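Local atomic coordinates of epsin-2 (Saccharomyces cerevisiae, PDB entry 6ENR), a protein that binds membranes enriched in phosphatidylinositol 4,5-bisphosphate or 3,5-bisphosphate through its ENTH domain and is required for endocytosis and actin localization. Residues D37-L42 with L77-Y82; S18-V23 with F52-D57; R45-V50 with G87-V92. All coordinates share one frame; numbering follows the deposited sequence.

In the fold
All three contacts lie within the ENTH domain, an all-helical fold that makes up this piece of epsin-2. Their centres are 11 to 12 Å apart. Along the chain the segments alternate: 18-23, 37-42, 45-50 and 52-57 come first, then 77-82 and 87-92. Interaction 1 joins helix 36-45 to helix 70-86, and interaction 2 joins helix 19-26 to helix 49-63. Interaction 3 ties the turns that follow helix 36-45 and helix 70-86. L22 of interaction 2 packs on T38 and D41 of interaction 1, while F52 packs on N90 and C91 of interaction 3. Together the contacts join the first five helices of the domain into one compact body.

Interaction 1 (D37-L42 with L77-Y82); sequences DTLDDL and LTVLDY
L39 lies against the face of the Y82 ring, and this pair forms the tight part of the contact. L39 CB sits 3.6 Å from the centroid of the Y82 ring, almost straight above it. This is a CH-pi contact over the centre of the face. L39 CD1 reaches the same ring near Y82 CD1. The Y82 side chain leaves its helix with CG anti to the backbone N (chi1 -168°), which starts the ring toward helix 36-45. The other branch of L39 turns to V79. L39 CD2 is 3.9 Å from V79 CG2 and also lies against V79 CA. L42 adds a lighter touch, with its CD1 at 4.1 Å from V79 CG1, and the two side chains cross at about a right angle. L39, L42 and V79 are all buried.

The other side of the contact is polar and partly exposed. Here Y82 OH donates a hydrogen bond to D40 OD1, at 2.7 Å from OH to OD1. The acceptor uses its anti lone pair, and OD1 lies at the ring edge, in the ring plane. The carboxylate plane of D40 stands 89° from the ring plane. D40 OD2 is bonded to Q44 on its own helix, so both oxygens have a partner. The face contact and the bond at the hydroxyl together hold the ring in place.

The short helical segments run 10.0 Å apart at their closest, at an angle of 55°. T78 meets L39 CD2 through its carbonyl oxygen, and its hydroxyl bonds to K125 of helix 120-134. Helix 49-63 lies close to the apolar side: L42 packs on I55, and V79 on L59. T38 and L42 also meet L22 of helix 19-26.

Interaction 2 (S18-V23 with F52-D57); sequences STQVLV and FFEIMD
The first helix of the modelled ENTH domain, 19-26, packs here on helix 49-63, with T19, Q20 and V23 meeting E54 and I55. The two short helical segments run in roughly the same direction, 30° apart, with 9.2 Å between their axes. S18 is the N-cap of the first of them. Its OG accepts from V21 N at 3.2 Å.

The apolar part is buried. T19 CG2 presses on I55 CG1 at 3.5 Å, tighter than usual for two carbons. The methyl is there because CG2 is anti to the backbone N, while OG1 (chi1 -65°) lies beside that N. OG1 bonds instead to D51 and R45. One turn on, V23 CG2 lies 4.1 Å from I55 CG2 and also touches I55 O. The two side chains cross obliquely.

Q20 and E54 meet on the outer side. The E54 chain bends at chi2, and its carboxylate comes beside the Q20 amide. Q20 NE2 is 2.8 Å from E54 OE1 and 3.4 Å from E54 OE2, the latter at a poor angle for a bond. The amide and carboxylate planes are 63° apart. An alanine in place of E54 would probably leave the Q20 amide without its carboxylate neighbour and more able to turn.

The contact is therefore split by chemistry. Aliphatic carbons meet on the buried side, and a neutral amide lies beside a carboxylate at the more exposed edge. Q20 carries no charge, so it would not neutralise that of E54.

Interaction 3 (R45-V50 with G87-V92); sequences RSYDSV and GSENCV
S46 and S88 carry the hydrogen bond that crosses this contact. S88 N donates to S46 OG at 2.9 Å, and the bond is nearly straight at 169°. S46 OG reaches it because chi1 is 73°, which sets OG between its own N and carbonyl carbon. OG is also hydrogen-bonded to A43 O, so two bonds grip it. A water adds a second polar link. It donates to S46 O and to N90 OD1, at 2.9 Å from each.

Packing contacts come next. S88 N lies over one face of the Y47 ring, 3.5 Å above its plane and offset toward the rim. The hydroxyl of Y47 bonds to F86 O, just before the segment, which anchors the far end of the ring. G87 has no side chain, and S46 OG comes within 3.3 Å of G87 CA. S46 CB touches C91 SG at 3.8 Å in the buried part. E89 is more peripheral, with OE1 at 3.9 Å from Y47 CE1.

Capping bonds organise each segment. S88 OG accepts from N90 N at 3.1 Å. D48 OD2 accepts weakly from V50 N and also takes a hydrogen bond from D51 N. R45 to D48 form a type I beta turn.

Each segment holds the turn between two helices and the first residues of the next helix. Each has an N-cap residue, D48 or S88, that starts that helix. The contact thus pairs two interhelical turns of the ENTH helical fold.

Interaction 1 (D37-L42 with L77-Y82)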
loop_
_atom_site.group_PDB
_atom_site.type_symbol
_atom_site.label_atom_id
_atom_site.label_comp_id
_atom_site.label_asym_id
_atom_site.label_seq_id
_atom_site.Cartn_x
_atom_site.Cartn_y
_atom_site.Cartn_z
ATOM N N ASP A 37 -9.753 -0.708 10.967
ATOM C CA ASP A 37 -9.423 -1.640 12.003
ATOM C C ASP A 37 -8.182 -2.420 11.514
ATOM O O ASP A 37 -7.198 -2.556 12.211
ATOM C CB ASP A 37 -10.597 -2.617 12.267
ATOM C CG ASP A 37 -11.841 -1.942 12.873
ATOM O OD1 ASP A 37 -11.809 -0.707 13.117
ATOM O OD2 ASP A 37 -12.872 -2.639 13.074
ATOM N N THR A 38 -8.279 -2.891 10.282
ATOM C CA THR A 38 -7.261 -3.727 9.617
ATOM C C THR A 38 -5.977 -2.941 9.366
ATOM O O THR A 38 -4.900 -3.477 9.586
ATOM C CB THR A 38 -7.835 -4.226 8.259
ATOM O OG1 THR A 38 -8.900 -5.143 8.540
ATOM C CG2 THR A 38 -6.788 -4.892 7.391
ATOM N N LEU A 39 -6.116 -1.719 8.857
ATOM C CA LEU A 39 -4.933 -0.832 8.578
ATOM C C LEU A 39 -4.189 -0.544 9.869
ATOM O O LEU A 39 -2.961 -0.732 9.959
ATOM C CB LEU A 39 -5.374 0.456 7.944
ATOM C CG LEU A 39 -5.960 0.277 6.502
ATOM C CD1 LEU A 39 -6.575 1.560 6.075
ATOM C CD2 LEU A 39 -4.916 -0.058 5.448
ATOM N N ASP A 40 -4.924 -0.196 10.922
ATOM C CA ASP A 40 -4.230 0.055 12.189
ATOM C C ASP A 40 -3.572 -1.186 12.832
ATOM O O ASP A 40 -2.478 -1.062 13.366
ATOM C CB ASP A 40 -5.088 0.814 13.180
ATOM C CG ASP A 40 -4.191 1.672 14.086
ATOM O OD1 ASP A 40 -3.512 2.687 13.595
ATOM O OD2 ASP A 40 -4.055 1.251 15.204
ATOM N N ASP A 41 -4.118 -2.392 12.618
ATOM C CA ASP A 41 -3.481 -3.579 13.139
ATOM C C ASP A 41 -2.180 -3.840 12.340
ATOM O O ASP A 41 -1.120 -4.060 12.900
ATOM C CB ASP A 41 -4.492 -4.704 13.001
ATOM C CG ASP A 41 -4.152 -5.936 13.812
ATOM O OD1 ASP A 41 -3.191 -5.996 14.630
ATOM O OD2 ASP A 41 -4.922 -6.882 13.630
ATOM N N LEU A 42 -2.251 -3.753 11.025
ATOM C CA LEU A 42 -1.045 -3.787 10.165
ATOM C C LEU A 42 -0.005 -2.835 10.612
ATOM O O LEU A 42 1.162 -3.213 10.791
ATOM C CB LEU A 42 -1.347 -3.601 8.701
ATOM C CG LEU A 42 -2.151 -4.810 8.141
ATOM C CD1 LEU A 42 -2.822 -4.364 6.878
ATOM C CD2 LEU A 42 -1.278 -6.019 7.799
ATOM N N LEU A 77 -1.787 -0.370 -2.411
ATOM C CA LEU A 77 -1.465 1.038 -2.326
ATOM C C LEU A 77 -2.105 1.712 -1.149
ATOM O O LEU A 77 -1.439 2.565 -0.518
ATOM C CB LEU A 77 -1.809 1.833 -3.588
ATOM C CG LEU A 77 -0.807 1.793 -4.733
ATOM C CD1 LEU A 77 -1.370 2.558 -5.890
ATOM C CD2 LEU A 77 0.508 2.400 -4.312
ATOM N N THR A 78 -3.376 1.394 -0.864
ATOM C CA THR A 78 -4.042 1.980 0.320
ATOM C C THR A 78 -3.285 1.607 1.592
ATOM O O THR A 78 -3.090 2.463 2.524
ATOM C CB THR A 78 -5.507 1.518 0.423
ATOM O OG1 THR A 78 -6.189 1.899 -0.796
ATOM C CG2 THR A 78 -6.228 2.203 1.631
ATOM N N VAL A 79 -2.933 0.310 1.689
ATOM C CA VAL A 79 -2.139 -0.203 2.849
ATOM C C VAL A 79 -0.840 0.523 2.936
ATOM O O VAL A 79 -0.424 0.946 4.003
ATOM C CB VAL A 79 -1.975 -1.777 2.822
ATOM C CG1 VAL A 79 -1.008 -2.238 3.872
ATOM C CG2 VAL A 79 -3.281 -2.488 2.935
ATOM N N LEU A 80 -0.158 0.716 1.789
ATOM C CA LEU A 80 1.137 1.332 1.845
ATOM C C LEU A 80 1.032 2.814 2.327
ATOM O O LEU A 80 1.802 3.279 3.172
ATOM C CB LEU A 80 1.771 1.171 0.481
ATOM C CG LEU A 80 3.241 1.175 0.303
ATOM C CD1 LEU A 80 3.951 0.261 1.290
ATOM C CD2 LEU A 80 3.558 0.875 -1.160
ATOM N N ASP A 81 0.036 3.489 1.779
ATOM C CA ASP A 81 -0.244 4.853 2.095
ATOM C C ASP A 81 -0.446 4.997 3.607
ATOM O O ASP A 81 0.053 5.962 4.198
ATOM C CB ASP A 81 -1.524 5.327 1.347
ATOM C CG ASP A 81 -1.570 6.836 1.110
ATOM O OD1 ASP A 81 -0.511 7.438 0.907
ATOM O OD2 ASP A 81 -2.668 7.433 1.077
ATOM N N TYR A 82 -1.153 4.051 4.238
ATOM C CA TYR A 82 -1.400 4.068 5.676
ATOM C C TYR A 82 -0.104 3.770 6.443
ATOM O O TYR A 82 0.259 4.483 7.348
ATOM C CB TYR A 82 -2.505 3.069 6.063
ATOM C CG TYR A 82 -3.009 3.246 7.459
ATOM C CD1 TYR A 82 -4.083 4.121 7.724
ATOM C CD2 TYR A 82 -2.457 2.557 8.514
ATOM C CE1 TYR A 82 -4.575 4.296 9.033
ATOM C CE2 TYR A 82 -2.892 2.763 9.801
ATOM C CZ TYR A 82 -3.974 3.653 10.031
ATOM O OH TYR A 82 -4.374 3.839 11.280
#

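Interaction 2 (S18-V23 with F52-D57)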
loop_
_atom_site.group_PDB
_atom_site.type_symbol
_atom_site.label_atom_id
_atom_site.label_comp_id
_atom_site.label_asym_id
_atom_site.label_seq_id
_atom_site.Cartn_x
_atom_site.Cartn_y
_atom_site.Cartn_z
ATOM N N SER A 18 -3.614 -14.357 12.045
ATOM C CA SER A 18 -2.231 -14.369 11.711
ATOM C C SER A 18 -2.008 -13.143 10.789
ATOM O O SER A 18 -2.970 -12.601 10.181
ATOM C CB SER A 18 -1.834 -15.628 11.043
ATOM O OG SER A 18 -2.132 -15.686 9.656
ATOM N N THR A 19 -0.771 -12.730 10.742
ATOM C CA THR A 19 -0.373 -11.572 9.912
ATOM C C THR A 19 -0.540 -11.882 8.401
ATOM O O THR A 19 -1.037 -11.058 7.664
ATOM C CB THR A 19 1.054 -11.118 10.249
ATOM O OG1 THR A 19 1.063 -10.639 11.624
ATOM C CG2 THR A 19 1.503 -9.929 9.318
ATOM N N GLN A 20 -0.194 -13.105 8.000
ATOM C CA GLN A 20 -0.434 -13.599 6.630
ATOM C C GLN A 20 -1.846 -13.500 6.215
ATOM O O GLN A 20 -2.108 -13.087 5.110
ATOM C CB GLN A 20 -0.015 -15.071 6.477
ATOM C CG GLN A 20 0.415 -15.436 5.080
ATOM C CD GLN A 20 1.589 -16.443 5.083
ATOM O OE1 GLN A 20 1.399 -17.642 4.846
ATOM N NE2 GLN A 20 2.806 -15.951 5.398
ATOM N N VAL A 21 -2.766 -13.888 7.091
ATOM C CA VAL A 21 -4.211 -13.789 6.809
ATOM C C VAL A 21 -4.716 -12.334 6.806
ATOM O O VAL A 21 -5.584 -11.939 6.016
ATOM C CB VAL A 21 -5.045 -14.579 7.869
ATOM C CG1 VAL A 21 -6.524 -14.340 7.677
ATOM C CG2 VAL A 21 -4.745 -16.059 7.828
ATOM N N LEU A 22 -4.209 -11.535 7.719
ATOM C CA LEU A 22 -4.598 -10.161 7.792
ATOM C C LEU A 22 -4.200 -9.372 6.526
ATOM O O LEU A 22 -5.020 -8.526 6.041
ATOM C CB LEU A 22 -3.926 -9.485 8.958
ATOM C CG LEU A 22 -4.192 -8.054 9.265
ATOM C CD1 LEU A 22 -5.659 -7.746 9.475
ATOM C CD2 LEU A 22 -3.395 -7.694 10.546
ATOM N N VAL A 23 -2.944 -9.559 6.108
ATOM C CA VAL A 23 -2.387 -8.813 4.932
ATOM C C VAL A 23 -3.028 -9.339 3.635
ATOM O O VAL A 23 -3.344 -8.546 2.742
ATOM C CB VAL A 23 -0.837 -8.694 4.847
ATOM C CG1 VAL A 23 -0.146 -9.979 4.444
ATOM C CG2 VAL A 23 -0.402 -7.642 3.822
ATOM N N PHE A 52 6.670 -7.459 9.866
ATOM C CA PHE A 52 7.087 -6.541 8.761
ATOM C C PHE A 52 7.464 -7.321 7.527
ATOM O O PHE A 52 7.018 -7.037 6.394
ATOM C CB PHE A 52 8.220 -5.650 9.216
ATOM C CG PHE A 52 8.756 -4.734 8.119
ATOM C CD1 PHE A 52 8.220 -3.456 7.915
ATOM C CD2 PHE A 52 9.837 -5.093 7.321
ATOM C CE1 PHE A 52 8.681 -2.607 6.907
ATOM C CE2 PHE A 52 10.312 -4.217 6.319
ATOM C CZ PHE A 52 9.721 -2.991 6.108
ATOM N N PHE A 53 8.304 -8.335 7.694
ATOM C CA PHE A 53 8.687 -9.167 6.567
ATOM C C PHE A 53 7.481 -9.748 5.838
ATOM O O PHE A 53 7.394 -9.789 4.569
ATOM C CB PHE A 53 9.594 -10.331 7.020
ATOM C CG PHE A 53 9.859 -11.342 5.917
ATOM C CD1 PHE A 53 10.845 -11.108 4.984
ATOM C CD2 PHE A 53 8.998 -12.426 5.737
ATOM C CE1 PHE A 53 11.103 -12.057 3.985
ATOM C CE2 PHE A 53 9.203 -13.346 4.697
ATOM C CZ PHE A 53 10.241 -13.141 3.818
ATOM N N GLU A 54 6.556 -10.257 6.612
ATOM C CA GLU A 54 5.378 -10.848 6.037
ATOM C C GLU A 54 4.477 -9.852 5.318
ATOM O O GLU A 54 4.013 -10.108 4.177
ATOM C CB GLU A 54 4.543 -11.673 7.046
ATOM C CG GLU A 54 3.348 -12.286 6.316
ATOM C CD GLU A 54 3.777 -13.101 5.080
ATOM O OE1 GLU A 54 4.735 -13.901 5.296
ATOM O OE2 GLU A 54 3.220 -12.900 3.915
ATOM N N ILE A 55 4.282 -8.717 5.952
ATOM C CA ILE A 55 3.411 -7.711 5.402
ATOM C C ILE A 55 3.961 -7.220 4.059
ATOM O O ILE A 55 3.225 -7.199 3.050
ATOM C CB ILE A 55 3.240 -6.534 6.383
ATOM C CG1 ILE A 55 2.436 -7.024 7.616
ATOM C CG2 ILE A 55 2.465 -5.423 5.726
ATOM C CD1 ILE A 55 2.516 -6.099 8.775
ATOM N N MET A 56 5.224 -6.828 4.068
ATOM C CA MET A 56 5.897 -6.237 2.881
ATOM C C MET A 56 6.082 -7.262 1.798
ATOM O O MET A 56 6.018 -6.931 0.621
ATOM C CB MET A 56 7.199 -5.559 3.308
ATOM C CG MET A 56 7.133 -4.439 4.355
ATOM S SD MET A 56 5.700 -3.268 4.236
ATOM C CE MET A 56 6.242 -2.237 2.902
ATOM N N ASP A 57 6.258 -8.547 2.163
ATOM C CA ASP A 57 6.334 -9.621 1.165
ATOM C C ASP A 57 5.052 -9.677 0.332
ATOM O O ASP A 57 5.092 -9.766 -0.945
ATOM C CB ASP A 57 6.586 -10.957 1.811
ATOM C CG ASP A 57 7.021 -12.034 0.816
ATOM O OD1 ASP A 57 7.983 -11.843 0.037
ATOM O OD2 ASP A 57 6.427 -13.070 0.872
#

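Interaction 3 (R45-V50 with G87-V92)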
loop_
_atom_site.group_PDB
_atom_site.type_symbol
_atom_site.label_atom_id
_atom_site.label_comp_id
_atom_site.label_asym_id
_atom_site.label_seq_id
_atom_site.Cartn_x
_atom_site.Cartn_y
_atom_site.Cartn_z
ATOM N N ARG A 45 1.599 -3.965 13.799
ATOM C CA ARG A 45 2.430 -5.149 13.566
ATOM C C ARG A 45 3.704 -4.859 12.813
ATOM O O ARG A 45 4.717 -5.597 12.935
ATOM C CB ARG A 45 1.609 -6.194 12.858
ATOM C CG ARG A 45 0.456 -6.708 13.695
ATOM C CD ARG A 45 -0.176 -7.871 13.017
ATOM N NE ARG A 45 -1.530 -8.181 13.429
ATOM C CZ ARG A 45 -2.082 -9.416 13.390
ATOM N NH1 ARG A 45 -1.406 -10.478 12.968
ATOM N NH2 ARG A 45 -3.361 -9.557 13.758
ATOM N N SER A 46 3.687 -3.775 12.019
ATOM C CA SER A 46 4.837 -3.382 11.228
ATOM C C SER A 46 6.060 -3.046 12.073
ATOM O O SER A 46 7.171 -3.079 11.568
ATOM C CB SER A 46 4.455 -2.199 10.315
ATOM O OG SER A 46 4.311 -0.999 11.064
ATOM N N TYR A 47 5.862 -2.783 13.386
ATOM C CA TYR A 47 6.952 -2.550 14.335
ATOM C C TYR A 47 7.704 -3.814 14.779
ATOM O O TYR A 47 8.792 -3.718 15.365
ATOM C CB TYR A 47 6.413 -1.831 15.546
ATOM C CG TYR A 47 6.030 -0.413 15.203
ATOM C CD1 TYR A 47 6.973 0.620 15.245
ATOM C CD2 TYR A 47 4.737 -0.103 14.768
ATOM C CE1 TYR A 47 6.636 1.926 14.859
ATOM C CE2 TYR A 47 4.384 1.218 14.442
ATOM C CZ TYR A 47 5.325 2.208 14.464
ATOM O OH TYR A 47 4.899 3.480 14.117
ATOM N N ASP A 48 7.197 -4.977 14.378
ATOM C CA ASP A 48 7.857 -6.255 14.630
ATOM C C ASP A 48 8.501 -6.709 13.351
ATOM O O ASP A 48 7.866 -6.774 12.334
ATOM C CB ASP A 48 6.814 -7.248 15.125
ATOM C CG ASP A 48 7.370 -8.686 15.359
ATOM O OD1 ASP A 48 7.507 -9.137 16.484
ATOM O OD2 ASP A 48 7.621 -9.390 14.393
ATOM N N SER A 49 9.756 -7.094 13.424
ATOM C CA SER A 49 10.532 -7.322 12.220
ATOM C C SER A 49 10.014 -8.539 11.392
ATOM O O SER A 49 10.069 -8.524 10.178
ATOM C CB SER A 49 12.030 -7.420 12.603
ATOM O OG SER A 49 12.167 -8.532 13.433
ATOM N N VAL A 50 9.488 -9.571 12.068
ATOM C CA VAL A 50 8.965 -10.730 11.409
ATOM C C VAL A 50 7.642 -10.392 10.760
ATOM O O VAL A 50 7.404 -10.636 9.597
ATOM C CB VAL A 50 8.786 -11.892 12.406
ATOM C CG1 VAL A 50 7.990 -13.066 11.774
ATOM C CG2 VAL A 50 10.160 -12.338 12.831
ATOM N N GLY A 87 2.825 3.346 10.353
ATOM C CA GLY A 87 3.632 2.209 10.651
ATOM C C GLY A 87 5.076 2.536 10.939
ATOM O O GLY A 87 5.504 3.696 11.049
ATOM N N SER A 88 5.836 1.469 11.058
ATOM C CA SER A 88 7.278 1.546 11.268
ATOM C C SER A 88 7.996 2.413 10.212
ATOM O O SER A 88 7.686 2.398 9.009
ATOM C CB SER A 88 7.812 0.075 11.144
ATOM O OG SER A 88 9.172 0.060 11.203
ATOM N N GLU A 89 9.070 3.054 10.660
ATOM C CA GLU A 89 9.916 3.853 9.775
ATOM C C GLU A 89 10.455 2.945 8.706
ATOM O O GLU A 89 10.756 3.378 7.611
ATOM C CB GLU A 89 11.078 4.476 10.565
ATOM C CG GLU A 89 10.713 5.312 11.777
ATOM C CD GLU A 89 10.063 4.592 13.024
ATOM O OE1 GLU A 89 9.903 3.295 13.148
ATOM O OE2 GLU A 89 9.719 5.380 13.959
ATOM N N ASN A 90 10.595 1.649 9.011
ATOM C CA ASN A 90 11.003 0.676 7.979
ATOM C C ASN A 90 10.075 0.575 6.770
ATOM O O ASN A 90 10.552 0.242 5.661
ATOM C CB ASN A 90 11.217 -0.715 8.589
ATOM C CG ASN A 90 12.269 -0.730 9.716
ATOM O OD1 ASN A 90 12.107 -1.452 10.736
ATOM N ND2 ASN A 90 13.350 0.009 9.521
ATOM N N CYS A 91 8.788 0.866 6.956
ATOM C CA CYS A 91 7.827 0.978 5.818
ATOM C C CYS A 91 8.155 2.057 4.795
ATOM O O CYS A 91 8.121 1.825 3.567
ATOM C CB CYS A 91 6.392 1.211 6.301
ATOM S SG CYS A 91 5.841 -0.087 7.453
ATOM N N VAL A 92 8.660 3.126 5.328
ATOM C CA VAL A 92 9.171 4.208 4.506
ATOM C C VAL A 92 10.432 3.807 3.777
ATOM O O VAL A 92 10.542 4.027 2.575
ATOM C CB VAL A 92 9.416 5.491 5.316
ATOM C CG1 VAL A 92 9.722 6.617 4.359
ATOM C CG2 VAL A 92 8.211 5.874 6.143
HETATM O O HOH W 1 10.055 -3.392 11.301
#